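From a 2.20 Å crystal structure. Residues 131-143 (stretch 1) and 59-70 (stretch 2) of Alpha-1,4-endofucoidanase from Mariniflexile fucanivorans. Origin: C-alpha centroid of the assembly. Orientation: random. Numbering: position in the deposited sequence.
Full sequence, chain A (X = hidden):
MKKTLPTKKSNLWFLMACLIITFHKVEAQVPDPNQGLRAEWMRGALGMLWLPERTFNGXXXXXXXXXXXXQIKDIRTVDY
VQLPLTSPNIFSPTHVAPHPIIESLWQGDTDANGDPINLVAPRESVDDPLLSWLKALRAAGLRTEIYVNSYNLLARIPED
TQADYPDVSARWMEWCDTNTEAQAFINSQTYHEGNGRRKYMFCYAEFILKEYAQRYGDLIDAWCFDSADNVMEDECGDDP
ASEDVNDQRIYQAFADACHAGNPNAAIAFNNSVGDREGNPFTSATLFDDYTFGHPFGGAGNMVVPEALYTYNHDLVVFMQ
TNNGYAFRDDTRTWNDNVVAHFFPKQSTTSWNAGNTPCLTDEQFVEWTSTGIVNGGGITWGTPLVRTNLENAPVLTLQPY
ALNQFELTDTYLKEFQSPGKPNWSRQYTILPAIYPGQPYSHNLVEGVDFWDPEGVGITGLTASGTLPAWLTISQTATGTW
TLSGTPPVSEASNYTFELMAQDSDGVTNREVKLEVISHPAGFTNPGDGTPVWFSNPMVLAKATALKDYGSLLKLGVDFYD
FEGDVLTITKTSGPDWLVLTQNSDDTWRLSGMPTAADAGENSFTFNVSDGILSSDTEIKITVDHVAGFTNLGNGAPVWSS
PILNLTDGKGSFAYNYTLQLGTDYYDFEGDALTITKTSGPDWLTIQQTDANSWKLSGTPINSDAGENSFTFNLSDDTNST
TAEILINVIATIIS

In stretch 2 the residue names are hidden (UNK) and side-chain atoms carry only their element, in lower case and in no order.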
ATOM      1  N   LEU A 131      -0.955  -8.097   2.840  1.00 37.52           N
ATOM      2  CA  LEU A 131      -0.746  -9.023   3.945  1.00 36.18           C
ATOM      3  C   LEU A 131       0.463  -8.583   4.764  1.00 35.20           C
ATOM      4  O   LEU A 131       0.477  -8.721   5.990  1.00 37.01           O
ATOM      5  CB  LEU A 131      -0.546 -10.449   3.415  1.00 38.63           C
ATOM      6  CG  LEU A 131      -0.290 -11.520   4.479  1.00 39.72           C
ATOM      7  CD1 LEU A 131      -1.427 -11.589   5.489  1.00 39.38           C
ATOM      8  CD2 LEU A 131      -0.055 -12.888   3.847  1.00 40.13           C
ATOM      9  N   SER A 132       1.480  -8.070   4.063  1.00 31.85           N
ATOM     10  CA  SER A 132       2.659  -7.533   4.717  1.00 32.67           C
ATOM     11  C   SER A 132       2.253  -6.420   5.692  1.00 31.73           C
ATOM     12  O   SER A 132       2.529  -6.503   6.896  1.00 29.27           O
ATOM     13  CB  SER A 132       3.657  -7.068   3.688  1.00 31.51           C
ATOM     14  OG  SER A 132       4.848  -6.625   4.312  1.00 35.72           O
ATOM     15  N   TRP A 133       1.555  -5.405   5.158  1.00 30.26           N
ATOM     16  CA  TRP A 133       1.148  -4.234   5.920  1.00 28.77           C
ATOM     17  C   TRP A 133       0.255  -4.653   7.086  1.00 30.91           C
ATOM     18  O   TRP A 133       0.439  -4.188   8.217  1.00 31.67           O
ATOM     19  CB  TRP A 133       0.444  -3.209   5.023  1.00 28.43           C
ATOM     20  CG  TRP A 133       1.098  -2.928   3.702  1.00 26.09           C
ATOM     21  CD1 TRP A 133       2.418  -3.055   3.379  1.00 26.87           C
ATOM     22  CD2 TRP A 133       0.450  -2.414   2.524  1.00 25.75           C
ATOM     23  NE1 TRP A 133       2.629  -2.684   2.076  1.00 25.84           N
ATOM     24  CE2 TRP A 133       1.439  -2.287   1.526  1.00 25.13           C
ATOM     25  CE3 TRP A 133      -0.869  -2.058   2.213  1.00 25.58           C
ATOM     26  CZ2 TRP A 133       1.146  -1.815   0.247  1.00 24.26           C
ATOM     27  CZ3 TRP A 133      -1.159  -1.600   0.948  1.00 24.52           C
ATOM     28  CH2 TRP A 133      -0.163  -1.485  -0.023  1.00 24.06           C
ATOM     29  N   LEU A 134      -0.684  -5.569   6.811  1.00 31.22           N
ATOM     30  CA  LEU A 134      -1.633  -6.032   7.815  1.00 29.86           C
ATOM     31  C   LEU A 134      -0.898  -6.643   9.011  1.00 29.68           C
ATOM     32  O   LEU A 134      -1.259  -6.378  10.158  1.00 30.00           O
ATOM     33  CB  LEU A 134      -2.600  -7.041   7.176  1.00 29.62           C
ATOM     34  CG  LEU A 134      -3.675  -6.482   6.237  1.00 29.04           C
ATOM     35  CD1 LEU A 134      -4.439  -7.624   5.570  1.00 27.88           C
ATOM     36  CD2 LEU A 134      -4.648  -5.564   6.975  1.00 26.46           C
ATOM     37  N   LYS A 135       0.136  -7.451   8.743  1.00 30.21           N
ATOM     38  CA  LYS A 135       0.852  -8.163   9.797  1.00 31.92           C
ATOM     39  C   LYS A 135       1.786  -7.219  10.550  1.00 29.02           C
ATOM     40  O   LYS A 135       1.920  -7.321  11.767  1.00 30.72           O
ATOM     41  CB  LYS A 135       1.583  -9.400   9.255  1.00 35.35           C
ATOM     42  CG  LYS A 135       0.680 -10.590   8.950  1.00 40.91           C
ATOM     43  CD  LYS A 135       1.364 -11.726   8.214  1.00 45.38           C
ATOM     44  CE  LYS A 135       2.030 -12.709   9.154  1.00 48.21           C
ATOM     45  NZ  LYS A 135       2.330 -13.992   8.475  1.00 51.19           N
ATOM     46  N   ALA A 136       2.415  -6.295   9.824  1.00 28.22           N
ATOM     47  CA  ALA A 136       3.260  -5.277  10.431  1.00 28.74           C
ATOM     48  C   ALA A 136       2.447  -4.395  11.383  1.00 28.45           C
ATOM     49  O   ALA A 136       2.925  -4.022  12.456  1.00 28.40           O
ATOM     50  CB  ALA A 136       3.947  -4.469   9.354  1.00 27.82           C
ATOM     51  N   LEU A 137       1.199  -4.093  11.003  1.00 28.89           N
ATOM     52  CA  LEU A 137       0.343  -3.266  11.837  1.00 28.85           C
ATOM     53  C   LEU A 137      -0.066  -4.032  13.091  1.00 30.37           C
ATOM     54  O   LEU A 137      -0.072  -3.468  14.188  1.00 30.69           O
ATOM     55  CB  LEU A 137      -0.879  -2.809  11.033  1.00 27.85           C
ATOM     56  CG  LEU A 137      -0.638  -1.641  10.076  1.00 28.34           C
ATOM     57  CD1 LEU A 137      -1.839  -1.439   9.158  1.00 27.15           C
ATOM     58  CD2 LEU A 137      -0.331  -0.366  10.849  1.00 25.65           C
ATOM     59  N   ARG A 138      -0.400  -5.318  12.913  1.00 31.84           N
ATOM     60  CA  ARG A 138      -0.726  -6.198  14.026  1.00 30.93           C
ATOM     61  C   ARG A 138       0.454  -6.236  14.992  1.00 30.61           C
ATOM     62  O   ARG A 138       0.287  -6.031  16.190  1.00 30.80           O
ATOM     63  CB  ARG A 138      -1.061  -7.610  13.529  1.00 34.18           C
ATOM     64  CG  ARG A 138      -1.206  -8.650  14.635  1.00 36.07           C
ATOM     65  CD  ARG A 138      -2.320  -8.361  15.634  1.00 37.82           C
ATOM     66  NE  ARG A 138      -3.644  -8.296  15.019  1.00 39.00           N
ATOM     67  CZ  ARG A 138      -4.447  -9.336  14.816  1.00 40.77           C
ATOM     68  NH1 ARG A 138      -4.120 -10.531  15.282  1.00 40.59           N
ATOM     69  NH2 ARG A 138      -5.563  -9.181  14.128  1.00 38.30           N
ATOM     70  N   ALA A 139       1.654  -6.486  14.457  1.00 29.56           N
ATOM     71  CA  ALA A 139       2.819  -6.649  15.311  1.00 30.20           C
ATOM     72  C   ALA A 139       3.096  -5.342  16.050  1.00 31.64           C
ATOM     73  O   ALA A 139       3.647  -5.360  17.151  1.00 33.78           O
ATOM     74  CB  ALA A 139       4.008  -7.119  14.506  1.00 27.97           C
ATOM     75  N   ALA A 140       2.660  -4.221  15.451  1.00 31.60           N
ATOM     76  CA  ALA A 140       2.928  -2.891  15.979  1.00 29.06           C
ATOM     77  C   ALA A 140       1.842  -2.478  16.970  1.00 29.63           C
ATOM     78  O   ALA A 140       1.891  -1.380  17.526  1.00 28.16           O
ATOM     79  CB  ALA A 140       3.065  -1.900  14.848  1.00 29.33           C
ATOM     80  N   GLY A 141       0.865  -3.372  17.188  1.00 28.83           N
ATOM     81  CA  GLY A 141      -0.153  -3.168  18.202  1.00 29.07           C
ATOM     82  C   GLY A 141      -1.364  -2.376  17.702  1.00 29.00           C
ATOM     83  O   GLY A 141      -2.134  -1.869  18.518  1.00 29.35           O
ATOM     84  N   LEU A 142      -1.560  -2.338  16.376  1.00 29.63           N
ATOM     85  CA  LEU A 142      -2.559  -1.485  15.741  1.00 30.36           C
ATOM     86  C   LEU A 142      -3.621  -2.322  15.024  1.00 30.24           C
ATOM     87  O   LEU A 142      -3.313  -3.363  14.455  1.00 30.17           O
ATOM     88  CB  LEU A 142      -1.854  -0.551  14.745  1.00 29.54           C
ATOM     89  CG  LEU A 142      -0.914   0.503  15.345  1.00 30.58           C
ATOM     90  CD1 LEU A 142      -0.031   1.134  14.276  1.00 29.26           C
ATOM     91  CD2 LEU A 142      -1.688   1.586  16.087  1.00 29.60           C
ATOM     92  N   ARG A 143      -4.868  -1.823  15.034  1.00 30.69           N
ATOM     93  CA  ARG A 143      -5.975  -2.357  14.251  1.00 29.97           C
ATOM     94  C   ARG A 143      -5.914  -1.752  12.853  1.00 29.56           C
ATOM     95  O   ARG A 143      -5.081  -0.887  12.594  1.00 28.48           O
ATOM     96  CB  ARG A 143      -7.312  -2.085  14.958  1.00 31.15           C
ATOM     97  CG  ARG A 143      -7.561  -3.005  16.146  1.00 32.23           C
ATOM     98  CD  ARG A 143      -8.632  -2.571  17.128  1.00 34.15           C
ATOM     99  NE  ARG A 143      -9.811  -3.387  16.915  1.00 38.59           N
ATOM    100  CZ  ARG A 143     -10.290  -4.296  17.757  1.00 36.95           C
ATOM    101  NH1 ARG A 143     -10.085  -4.196  19.061  1.00 36.51           N
ATOM    102  NH2 ARG A 143     -10.989  -5.303  17.276  1.00 36.52           N
ATOM    103  N   UNK A  59       3.754  -2.022  -9.868  1.00 42.32           N
ATOM    104  CA  UNK A  59       4.246  -0.909  -9.065  1.00 42.16           C
ATOM    105  C   UNK A  59       4.209  -1.203  -7.562  1.00 40.31           C
ATOM    106  O   UNK A  59       5.130  -0.815  -6.856  1.00 40.85           O
ATOM    107  c   UNK A  59       3.888   0.981 -10.754  1.00 44.62           C
ATOM    108  o   UNK A  59       4.920   0.658 -11.333  1.00 44.07           O
ATOM    109  c   UNK A  59       3.538   0.408  -9.394  1.00 43.50           C
ATOM    110  n   UNK A  59       3.043   1.865 -11.261  1.00 44.21           N
ATOM    111  N   UNK A  60       3.168  -1.893  -7.073  1.00 39.93           N
ATOM    112  CA  UNK A  60       2.943  -2.051  -5.639  1.00 39.19           C
ATOM    113  C   UNK A  60       3.732  -3.234  -5.075  1.00 39.68           C
ATOM    114  O   UNK A  60       3.871  -3.372  -3.859  1.00 37.30           O
ATOM    115  c   UNK A  60       1.436  -2.152  -5.303  1.00 37.05           C
ATOM    116  c   UNK A  60       0.835  -3.440  -5.846  1.00 38.60           C
ATOM    117  c   UNK A  60       1.495  -0.631  -3.243  1.00 32.66           C
ATOM    118  c   UNK A  60       1.151  -1.995  -3.806  1.00 34.84           C
ATOM    119  N   UNK A  61       4.230  -4.106  -5.955  1.00 41.73           N
ATOM    120  CA  UNK A  61       4.990  -5.268  -5.522  1.00 41.43           C
ATOM    121  C   UNK A  61       6.191  -4.823  -4.689  1.00 38.32           C
ATOM    122  O   UNK A  61       6.963  -3.963  -5.114  1.00 36.50           O
ATOM    123  c   UNK A  61       4.291  -6.953  -7.286  1.00 47.73           C
ATOM    124  o   UNK A  61       3.585  -8.155  -9.199  1.00 47.72           O
ATOM    125  c   UNK A  61       4.391  -7.314  -8.759  1.00 48.04           C
ATOM    126  c   UNK A  61       5.413  -6.088  -6.741  1.00 43.62           C
ATOM    127  o   UNK A  61       5.252  -6.738  -9.462  1.00 46.72           O
ATOM    128  N   UNK A  62       6.314  -5.395  -3.485  1.00 36.25           N
ATOM    129  CA  UNK A  62       7.489  -5.195  -2.649  1.00 37.69           C
ATOM    130  C   UNK A  62       7.408  -3.966  -1.739  1.00 36.80           C
ATOM    131  O   UNK A  62       8.337  -3.705  -0.979  1.00 36.54           O
ATOM    132  N   UNK A  63       6.299  -3.218  -1.811  1.00 35.57           N
ATOM    133  CA  UNK A  63       6.151  -1.991  -1.043  1.00 32.23           C
ATOM    134  C   UNK A  63       5.813  -2.367   0.395  1.00 31.99           C
ATOM    135  O   UNK A  63       5.066  -3.317   0.619  1.00 30.76           O
ATOM    136  c   UNK A  63       5.608  -0.520  -3.044  1.00 30.31           C
ATOM    137  c   UNK A  63       4.696   0.076  -0.743  1.00 30.19           C
ATOM    138  c   UNK A  63       5.112  -1.049  -1.691  1.00 32.65           C
ATOM    139  c   UNK A  63       6.946   0.203  -2.998  1.00 31.17           C
ATOM    140  N   UNK A  64       6.395  -1.629   1.354  1.00 32.01           N
ATOM    141  CA  UNK A  64       6.311  -2.000   2.761  1.00 32.42           C
ATOM    142  C   UNK A  64       5.948  -0.779   3.609  1.00 30.72           C
ATOM    143  O   UNK A  64       6.320   0.339   3.274  1.00 30.13           O
ATOM    144  c   UNK A  64       6.635  -6.874   1.247  1.00 39.09           C
ATOM    145  n   UNK A  64       5.710  -6.189   0.595  1.00 36.92           N
ATOM    146  n   UNK A  64       7.265  -6.328   2.282  1.00 37.05           N
ATOM    147  n   UNK A  64       6.931  -8.106   0.868  1.00 38.59           N
ATOM    148  c   UNK A  64       7.975  -3.934   2.472  1.00 34.44           C
ATOM    149  c   UNK A  64       7.632  -2.642   3.205  1.00 33.14           C
ATOM    150  c   UNK A  64       6.968  -5.014   2.824  1.00 34.96           C
ATOM    151  N   UNK A  65       5.245  -1.016   4.727  1.00 31.41           N
ATOM    152  CA  UNK A  65       4.816   0.052   5.618  1.00 29.45           C
ATOM    153  C   UNK A  65       5.816   0.253   6.764  1.00 30.06           C
ATOM    154  O   UNK A  65       5.597   1.108   7.625  1.00 29.98           O
ATOM    155  c   UNK A  65       3.382  -0.206   6.129  1.00 28.47           C
ATOM    156  c   UNK A  65       2.750   1.075   6.689  1.00 26.82           C
ATOM    157  c   UNK A  65       3.362  -1.351   7.144  1.00 27.61           C
ATOM    158  c   UNK A  65       1.269   0.971   6.989  1.00 26.68           C
ATOM    159  N   UNK A  66       6.918  -0.515   6.770  1.00 29.63           N
ATOM    160  CA  UNK A  66       7.814  -0.619   7.920  1.00 29.91           C
ATOM    161  C   UNK A  66       8.503   0.701   8.270  1.00 27.62           C
ATOM    162  O   UNK A  66       8.685   1.003   9.447  1.00 27.86           O
ATOM    163  c   UNK A  66       8.801  -1.784   7.789  1.00 31.41           C
ATOM    164  o   UNK A  66       8.109  -3.820   8.800  1.00 34.48           O
ATOM    165  c   UNK A  66       8.079  -3.117   7.767  1.00 33.96           C
ATOM    166  o   UNK A  66       7.454  -3.420   6.729  1.00 36.46           O
ATOM    167  N   UNK A  67       8.917   1.467   7.258  1.00 27.73           N
ATOM    168  CA  UNK A  67       9.556   2.754   7.494  1.00 27.83           C
ATOM    169  C   UNK A  67       8.582   3.692   8.206  1.00 28.70           C
ATOM    170  O   UNK A  67       8.964   4.394   9.145  1.00 29.89           O
ATOM    171  c   UNK A  67      10.107   3.357   6.199  1.00 28.95           C
ATOM    172  o   UNK A  67      11.764   2.932   4.545  1.00 33.67           O
ATOM    173  o   UNK A  67      11.950   1.878   6.468  1.00 32.07           O
ATOM    174  c   UNK A  67      11.367   2.667   5.699  1.00 30.98           C
ATOM    175  N   UNK A  68       7.323   3.692   7.750  1.00 26.39           N
ATOM    176  CA  UNK A  68       6.285   4.490   8.379  1.00 24.71           C
ATOM    177  C   UNK A  68       6.187   4.101   9.852  1.00 24.40           C
ATOM    178  O   UNK A  68       6.220   4.960  10.731  1.00 22.90           O
ATOM    179  c   UNK A  68       2.827   4.104   8.937  1.00 24.43           C
ATOM    180  c   UNK A  68       2.361   6.818   8.946  1.00 24.60           C
ATOM    181  c   UNK A  68       3.742   4.939   8.314  1.00 24.07           C
ATOM    182  c   UNK A  68       3.493   6.305   8.329  1.00 23.83           C
ATOM    183  c   UNK A  68       4.961   4.374   7.616  1.00 23.62           C
ATOM    184  c   UNK A  68       1.690   4.613   9.551  1.00 24.87           C
ATOM    185  c   UNK A  68       1.457   5.973   9.553  1.00 24.69           C
ATOM    186  N   UNK A  69       6.102   2.797  10.117  1.00 25.04           N
ATOM    187  CA  UNK A  69       5.897   2.329  11.477  1.00 24.65           C
ATOM    188  C   UNK A  69       7.091   2.690  12.364  1.00 24.87           C
ATOM    189  O   UNK A  69       6.894   3.000  13.539  1.00 24.94           O
ATOM    190  c   UNK A  69       5.585   0.829  11.480  1.00 24.63           C
ATOM    191  c   UNK A  69       3.093   1.252  11.506  1.00 24.13           C
ATOM    192  c   UNK A  69       3.966  -1.046  11.031  1.00 25.89           C
ATOM    193  c   UNK A  69       4.228   0.447  10.883  1.00 25.94           C
ATOM    194  N   UNK A  70       8.309   2.674  11.803  1.00 23.70           N
ATOM    195  CA  UNK A  70       9.493   3.106  12.538  1.00 24.06           C
ATOM    196  C   UNK A  70       9.334   4.571  12.941  1.00 23.63           C
ATOM    197  O   UNK A  70       9.570   4.927  14.092  1.00 24.55           O
ATOM    198  c   UNK A  70      12.007   3.572  12.353  1.00 23.11           C
ATOM    199  c   UNK A  70      10.786   2.919  11.728  1.00 24.01           C
ATOM    200  o   UNK A  70      10.980   1.509  11.647  1.00 26.74           O
TER
HETATM  201  O   HOH W   1       5.118  -3.984   5.483  1.00 31.77           O

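Position 59 carries two side-chain carbons, the second bonded to one oxygen and one nitrogen. This is a carboxamide attached directly to CB, and it lies beyond the reach of stretch 1. The residue is Asn 59.

Position 60 has four carbons, forked at the first, with one arm two carbons long. One carbon lies 3.7 Å from CZ2 of Trp 133, at the edge of the indole. The residue is Ile 60, and the touching atom is its CD1.

Position 61 shows three carbons, the third carrying two oxygens. It makes no contact with stretch 1. The residue is Glu 61.

Position 62 has no side-chain atoms. Its phi of 88° favours glycine, and it occupies the third place of a type II turn. The residue is Gly 62.

Position 63 again has four carbons, forked at the first, with one two-carbon arm. A carbon of the fork lies 4.1 Å from Trp 133 CZ2. The residue is Ile 63, and that carbon is CG2. Its backbone closes the turn, with Ile 63 N bonding to Ile 60 O at 3.2 Å.

Position 64 has three carbons, a nitrogen, then a carbon carrying two more nitrogens. This is a guanidinium. The third carbon is 3.1 Å from Ser 132 OG. The residue is Arg 64. Ser 132 OG lies over one face of the guanidinium; it is 3.2 Å from Arg 64 NE, but the angle is too poor for a hydrogen bond. Arg 64 NH1 instead donates to Ile 63 O at 2.9 Å.

Position 65 has four carbons, forked at the first, with one arm two carbons long. The short arm is 3.9 Å from Ala 136 CB and 4.1 Å from Trp 133 CB. The residue is Ile 65. The long arm ends in CD1, 4.4 Å from Leu 137 CD2.

Position 66 has two carbons, the second carrying two oxygens. One oxygen is 4.2 Å from Ala 136 CB. The residue is Asp 66.

Position 67 has the same carboxylate pattern, but is exposed and out of reach. It is Asp 67.

Position 68 has one carbon, then a ring of six carbons. It makes no contact within 4.5 Å. It is Phe 68.

Position 69 has four carbons, forked at the second. One tip is 3.8 Å from Ala 136 CB, the other 3.8 Å from Leu 137 CD2. The residue is Leu 69. CD1 also meets Ala 140 CB at 4.0 Å, and CD2 meets Leu 142 CD1 at 4.2 Å.

Position 70 has one carbon carrying an oxygen and a carbon. It is out of reach of stretch 1. The residue is Thr 70.

The contact joins one directed bond to an apolar seam. Trp 133 NE1 donates to Ile 63 O at 2.9 Å. Ile 65 and Leu 69, four residues apart, pack against the helix of stretch 1. A water links Ser 132 OG, Ile 65 N and Asp 66 OD1.

Stretch 2 59-70: NIEGIRIDDFLT
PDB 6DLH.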